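PDB 4DLL: 2-hydroxy-3-oxopropionate reductase from Polaromonas sp. JS666, which probably catalyses the NAD(P)H-dependent reduction of 2-hydroxy-3-oxopropionate (tartronate semialdehyde) to glycerate. Local coordinates for residues P116-L121 and L141-L146; L121-I126 and L146-S151. One frame throughout, in Å; residues are numbered along the deposited sequence.

Contact 1: P116-L121 and L141-L146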
loop_
_atom_site.group_PDB
_atom_site.type_symbol
_atom_site.label_atom_id
_atom_site.label_comp_id
_atom_site.label_asym_id
_atom_site.label_seq_id
_atom_site.Cartn_x
_atom_site.Cartn_y
_atom_site.Cartn_z
ATOM N N PRO A 116 -26.449 10.642 -32.876
ATOM C CA PRO A 116 -26.939 11.390 -31.731
ATOM C C PRO A 116 -27.346 10.370 -30.638
ATOM O O PRO A 116 -27.665 9.219 -30.944
ATOM C CB PRO A 116 -28.157 12.162 -32.302
ATOM C CG PRO A 116 -28.188 11.877 -33.791
ATOM C CD PRO A 116 -27.460 10.572 -33.951
ATOM N N GLY A 117 -27.259 10.772 -29.379
ATOM C CA GLY A 117 -27.520 9.864 -28.234
ATOM C C GLY A 117 -26.372 8.916 -27.842
ATOM O O GLY A 117 -26.439 8.246 -26.829
ATOM N N SER A 118 -25.322 8.851 -28.638
ATOM C CA SER A 118 -24.283 7.891 -28.391
ATOM C C SER A 118 -23.403 8.408 -27.237
ATOM O O SER A 118 -23.400 9.607 -26.931
ATOM C CB SER A 118 -23.447 7.675 -29.675
ATOM O OG SER A 118 -22.812 8.896 -30.072
ATOM N N LEU A 119 -22.604 7.523 -26.674
ATOM C CA LEU A 119 -21.725 7.858 -25.570
ATOM C C LEU A 119 -20.280 7.526 -25.933
ATOM O O LEU A 119 -20.033 6.510 -26.563
ATOM C CB LEU A 119 -22.093 7.029 -24.321
ATOM C CG LEU A 119 -22.935 7.728 -23.251
ATOM C CD1 LEU A 119 -24.423 7.821 -23.708
ATOM C CD2 LEU A 119 -22.806 7.073 -21.885
ATOM N N PHE A 120 -19.355 8.374 -25.480
ATOM C CA PHE A 120 -17.950 8.159 -25.637
ATOM C C PHE A 120 -17.318 7.944 -24.269
ATOM O O PHE A 120 -17.435 8.780 -23.422
ATOM C CB PHE A 120 -17.324 9.345 -26.345
ATOM C CG PHE A 120 -15.832 9.245 -26.543
ATOM C CD1 PHE A 120 -14.957 9.751 -25.583
ATOM C CD2 PHE A 120 -15.307 8.748 -27.720
ATOM C CE1 PHE A 120 -13.549 9.725 -25.748
ATOM C CE2 PHE A 120 -13.905 8.699 -27.923
ATOM C CZ PHE A 120 -13.019 9.193 -26.921
ATOM N N LEU A 121 -16.672 6.795 -24.087
ATOM C CA LEU A 121 -16.028 6.391 -22.840
ATOM C C LEU A 121 -14.549 6.509 -23.058
ATOM O O LEU A 121 -13.997 5.750 -23.861
ATOM C CB LEU A 121 -16.383 4.934 -22.491
ATOM C CG LEU A 121 -17.507 4.716 -21.458
ATOM C CD1 LEU A 121 -18.726 5.544 -21.711
ATOM C CD2 LEU A 121 -17.905 3.265 -21.330
ATOM N N LEU A 141 -21.497 18.701 -29.892
ATOM C CA LEU A 141 -22.021 17.923 -31.003
ATOM C C LEU A 141 -23.142 16.952 -30.624
ATOM O O LEU A 141 -23.492 16.101 -31.419
ATOM C CB LEU A 141 -20.875 17.184 -31.707
ATOM C CG LEU A 141 -19.817 18.034 -32.438
ATOM C CD1 LEU A 141 -18.650 17.204 -32.935
ATOM C CD2 LEU A 141 -20.426 18.820 -33.600
ATOM N N GLY A 142 -23.706 17.067 -29.432
ATOM C CA GLY A 142 -24.781 16.136 -28.992
ATOM C C GLY A 142 -24.281 14.765 -28.494
ATOM O O GLY A 142 -25.034 13.782 -28.386
ATOM N N ILE A 143 -22.998 14.684 -28.187
ATOM C CA ILE A 143 -22.410 13.399 -27.758
ATOM C C ILE A 143 -21.886 13.526 -26.341
ATOM O O ILE A 143 -21.076 14.427 -26.031
ATOM C CB ILE A 143 -21.215 12.948 -28.645
ATOM C CG1 ILE A 143 -21.547 12.964 -30.141
ATOM C CG2 ILE A 143 -20.712 11.590 -28.225
ATOM C CD1 ILE A 143 -20.295 13.231 -30.945
ATOM N N ALA A 144 -22.372 12.603 -25.513
ATOM C CA ALA A 144 -21.980 12.427 -24.128
ATOM C C ALA A 144 -20.563 11.882 -24.002
ATOM O O ALA A 144 -20.060 11.221 -24.869
ATOM C CB ALA A 144 -23.034 11.455 -23.362
ATOM N N HIS A 145 -19.951 12.138 -22.869
ATOM C CA HIS A 145 -18.584 11.778 -22.589
ATOM C C HIS A 145 -18.570 11.404 -21.118
ATOM O O HIS A 145 -19.151 12.103 -20.298
ATOM C CB HIS A 145 -17.734 13.014 -22.775
ATOM C CG HIS A 145 -16.255 12.781 -22.685
ATOM N ND1 HIS A 145 -15.579 12.762 -21.484
ATOM C CD2 HIS A 145 -15.313 12.656 -23.652
ATOM C CE1 HIS A 145 -14.291 12.565 -21.712
ATOM N NE2 HIS A 145 -14.108 12.491 -23.013
ATOM N N LEU A 146 -17.944 10.276 -20.793
ATOM C CA LEU A 146 -17.524 10.006 -19.425
ATOM C C LEU A 146 -16.075 9.692 -19.505
ATOM O O LEU A 146 -15.626 9.225 -20.547
ATOM C CB LEU A 146 -18.157 8.740 -18.891
ATOM C CG LEU A 146 -19.562 8.876 -18.457
ATOM C CD1 LEU A 146 -20.263 8.817 -19.725
ATOM C CD2 LEU A 146 -19.759 7.600 -17.676
#
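Phe120 lends both of its backbone polar atoms to the neighbouring strand, and these two bonds set the parallel pairing of 119-121 with 144-146. Its N donates to Ala144 O at 3.0 Å. Its O accepts Leu146 N at 3.1 Å and also takes a CA-H...O contact from His145 CA at 3.3 Å. Two residues earlier the pairing slackens: Ala144 N to Ser118 O is a weak bond of 3.5 Å. Leu119 and Leu121 turn their backbone bonds the other way, to strand 90-93 and its approach, as befits an inner strand of a Rossmann-type sheet; helix 128-140 makes the right-handed beta-alpha-beta crossover and is closed by a Schellman motif with Gly142 as its C-prime residue. Ser118 OG is held by Lys115 O. On the crossover-helix face, the Phe120 and His145 rings both stand anti to their backbone N (chi1 179° and -173°), side by side with planes 25° apart but hardly overlapping; Phe120 CD1 meets His145 CD2 at 3.5 Å, and both side chains touch Leu138 of the helix. An alanine in place of Phe120 would probably leave the imidazole without its flanking ring and open a gap against Leu138. His145 NE2 is buried with no polar partner in the model. On the opposite face, Leu119 CG rests on Ala144 CB at 3.7 Å, while Leu119 CD2 and Leu121 CD1 converge on Leu146 CD1.

Contact 2: L121-I126 and L146-S151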
loop_
_atom_site.group_PDB
_atom_site.type_symbol
_atom_site.label_atom_id
_atom_site.label_comp_id
_atom_site.label_asym_id
_atom_site.label_seq_id
_atom_site.Cartn_x
_atom_site.Cartn_y
_atom_site.Cartn_z
ATOM N N LEU A 121 -16.672 6.795 -24.087
ATOM C CA LEU A 121 -16.028 6.391 -22.840
ATOM C C LEU A 121 -14.549 6.509 -23.058
ATOM O O LEU A 121 -13.997 5.750 -23.861
ATOM C CB LEU A 121 -16.383 4.934 -22.491
ATOM C CG LEU A 121 -17.507 4.716 -21.458
ATOM C CD1 LEU A 121 -18.726 5.544 -21.711
ATOM C CD2 LEU A 121 -17.905 3.265 -21.330
ATOM N N ASP A 122 -13.906 7.452 -22.370
ATOM C CA ASP A 122 -12.456 7.533 -22.422
ATOM C C ASP A 122 -11.791 6.832 -21.256
ATOM O O ASP A 122 -11.927 7.234 -20.104
ATOM C CB ASP A 122 -11.920 8.956 -22.600
ATOM C CG ASP A 122 -10.505 8.943 -23.210
ATOM O OD1 ASP A 122 -9.802 7.888 -23.063
ATOM O OD2 ASP A 122 -10.102 9.945 -23.871
HETATM N N MSE A 123 -11.117 5.740 -21.609
HETATM C CA MSE A 123 -10.321 4.918 -20.704
HETATM C C MSE A 123 -8.867 5.250 -20.824
HETATM O O MSE A 123 -8.123 4.962 -19.923
HETATM C CB MSE A 123 -10.460 3.450 -21.045
HETATM C CG MSE A 123 -11.858 2.986 -20.904
HETATM SE SE MSE A 123 -11.869 1.048 -20.684
HETATM C CE MSE A 123 -13.415 1.058 -19.264
ATOM N N ALA A 124 -8.438 5.826 -21.930
ATOM C CA ALA A 124 -7.037 6.320 -22.032
ATOM C C ALA A 124 -6.588 7.125 -20.756
ATOM O O ALA A 124 -7.414 7.710 -20.048
ATOM C CB ALA A 124 -6.912 7.155 -23.252
ATOM N N SER A 125 -5.304 7.113 -20.409
ATOM C CA SER A 125 -4.824 8.041 -19.364
ATOM C C SER A 125 -4.578 9.407 -20.049
ATOM O O SER A 125 -3.878 9.505 -21.068
ATOM C CB SER A 125 -3.582 7.504 -18.577
ATOM O OG SER A 125 -3.949 6.693 -17.436
ATOM N N ILE A 126 -5.205 10.443 -19.499
ATOM C CA ILE A 126 -5.423 11.718 -20.202
ATOM C C ILE A 126 -5.660 12.709 -19.075
ATOM O O ILE A 126 -6.183 12.303 -18.030
ATOM C CB ILE A 126 -6.639 11.559 -21.198
ATOM C CG1 ILE A 126 -6.125 11.420 -22.620
ATOM C CG2 ILE A 126 -7.636 12.714 -21.180
ATOM C CD1 ILE A 126 -7.201 11.659 -23.656
ATOM N N LEU A 146 -17.944 10.276 -20.793
ATOM C CA LEU A 146 -17.524 10.006 -19.425
ATOM C C LEU A 146 -16.075 9.692 -19.505
ATOM O O LEU A 146 -15.626 9.225 -20.547
ATOM C CB LEU A 146 -18.157 8.740 -18.891
ATOM C CG LEU A 146 -19.562 8.876 -18.457
ATOM C CD1 LEU A 146 -20.263 8.817 -19.725
ATOM C CD2 LEU A 146 -19.759 7.600 -17.676
ATOM N N ASP A 147 -15.370 9.854 -18.395
ATOM C CA ASP A 147 -13.960 9.521 -18.396
ATOM C C ASP A 147 -13.918 8.409 -17.380
ATOM O O ASP A 147 -14.328 8.615 -16.226
ATOM C CB ASP A 147 -13.015 10.736 -18.075
ATOM C CG ASP A 147 -13.442 11.539 -16.848
ATOM O OD1 ASP A 147 -14.553 12.151 -16.843
ATOM O OD2 ASP A 147 -12.648 11.602 -15.889
ATOM N N THR A 148 -13.522 7.229 -17.850
ATOM C CA THR A 148 -13.668 6.006 -17.100
ATOM C C THR A 148 -12.388 5.160 -17.074
ATOM O O THR A 148 -12.363 4.014 -17.584
ATOM C CB THR A 148 -14.921 5.167 -17.576
ATOM O OG1 THR A 148 -14.681 4.551 -18.836
ATOM C CG2 THR A 148 -16.163 6.055 -17.697
ATOM N N PRO A 149 -11.299 5.722 -16.502
ATOM C CA PRO A 149 -10.070 4.891 -16.294
ATOM C C PRO A 149 -10.231 3.760 -15.321
ATOM O O PRO A 149 -11.155 3.778 -14.462
ATOM C CB PRO A 149 -9.061 5.881 -15.734
ATOM C CG PRO A 149 -9.896 6.968 -15.184
ATOM C CD PRO A 149 -11.100 7.092 -16.041
ATOM N N VAL A 150 -9.334 2.795 -15.458
ATOM C CA VAL A 150 -9.352 1.544 -14.697
ATOM C C VAL A 150 -8.083 1.322 -13.885
ATOM O O VAL A 150 -7.009 1.867 -14.206
ATOM C CB VAL A 150 -9.662 0.304 -15.587
ATOM C CG1 VAL A 150 -10.916 0.598 -16.491
ATOM C CG2 VAL A 150 -8.433 -0.119 -16.438
ATOM N N SER A 151 -8.215 0.617 -12.775
ATOM C CA SER A 151 -7.051 -0.011 -12.157
ATOM C C SER A 151 -7.321 -1.530 -12.040
ATOM O O SER A 151 -8.489 -1.964 -12.060
ATOM C CB SER A 151 -6.738 0.644 -10.808
ATOM O OG SER A 151 -5.524 0.115 -10.231
HETATM O O HOH W 1 -7.341 3.400 -17.517
#
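Leu121 brings CG to within 3.9 Å of Thr148 OG1, the two side chains crossing at a slant. That hydroxyl is buried with no polar partner in the model. Asp122 continues the parallel pairing through its backbone: N donates to Leu146 O at 3.1 Å, and O receives Thr148 N at 2.8 Å. The Asp122 carboxylate bends back to its own chain, where OD1 takes a weak bond from Ala124 N; the Asp147 carboxylate instead accepts the backbone N atoms of Gly193 and Gln196, at the start of helix 194-222. At Met123, a selenomethionine, direct strand bonding gives way. With CG beside the backbone N (chi1 -62°) and a bend at chi3, its chain passes Thr148, CG lying 3.5 Å from Thr148 O, and CE reaches Val150 CG1 at 3.8 Å. A water links the chains where direct strand bonding stops, donating to Met123 O at 3.0 Å and accepting from Val150 N at 2.9 Å. Strand 119-122, helix 128-140 and strand 144-151 form a beta-alpha-beta unit of a Rossmann-type domain, in which the dinucleotide typically binds at the C-terminal edge of the parallel strands; Met123 lies near a probable GxGxxG motif without touching it.

Overall arrangement
Contacts 1 and 2 are successive lengths of one strand pair, 119-122 with 144-151, sharing Leu121 and Leu146 and centred 14 Å apart. Both are largely buried, yet the centre of contact 1 lies about 21 Å from that of the chain and its first residues are exposed loops; the centre of contact 2 lies about 7 Å from it, and no touching residue there is exposed. Their chemistry shifts accordingly. Contact 1 combines regular backbone bonding with apolar and aromatic side chains of the strands, which pack against helices 128-140 and 170-183. Contact 2 adds carboxylates and a bridging water, and it reaches helix 194-222 and, through Ser151, Phe238 of the second subunit. His145 NE2 packs against Asp122 CB, joining the two.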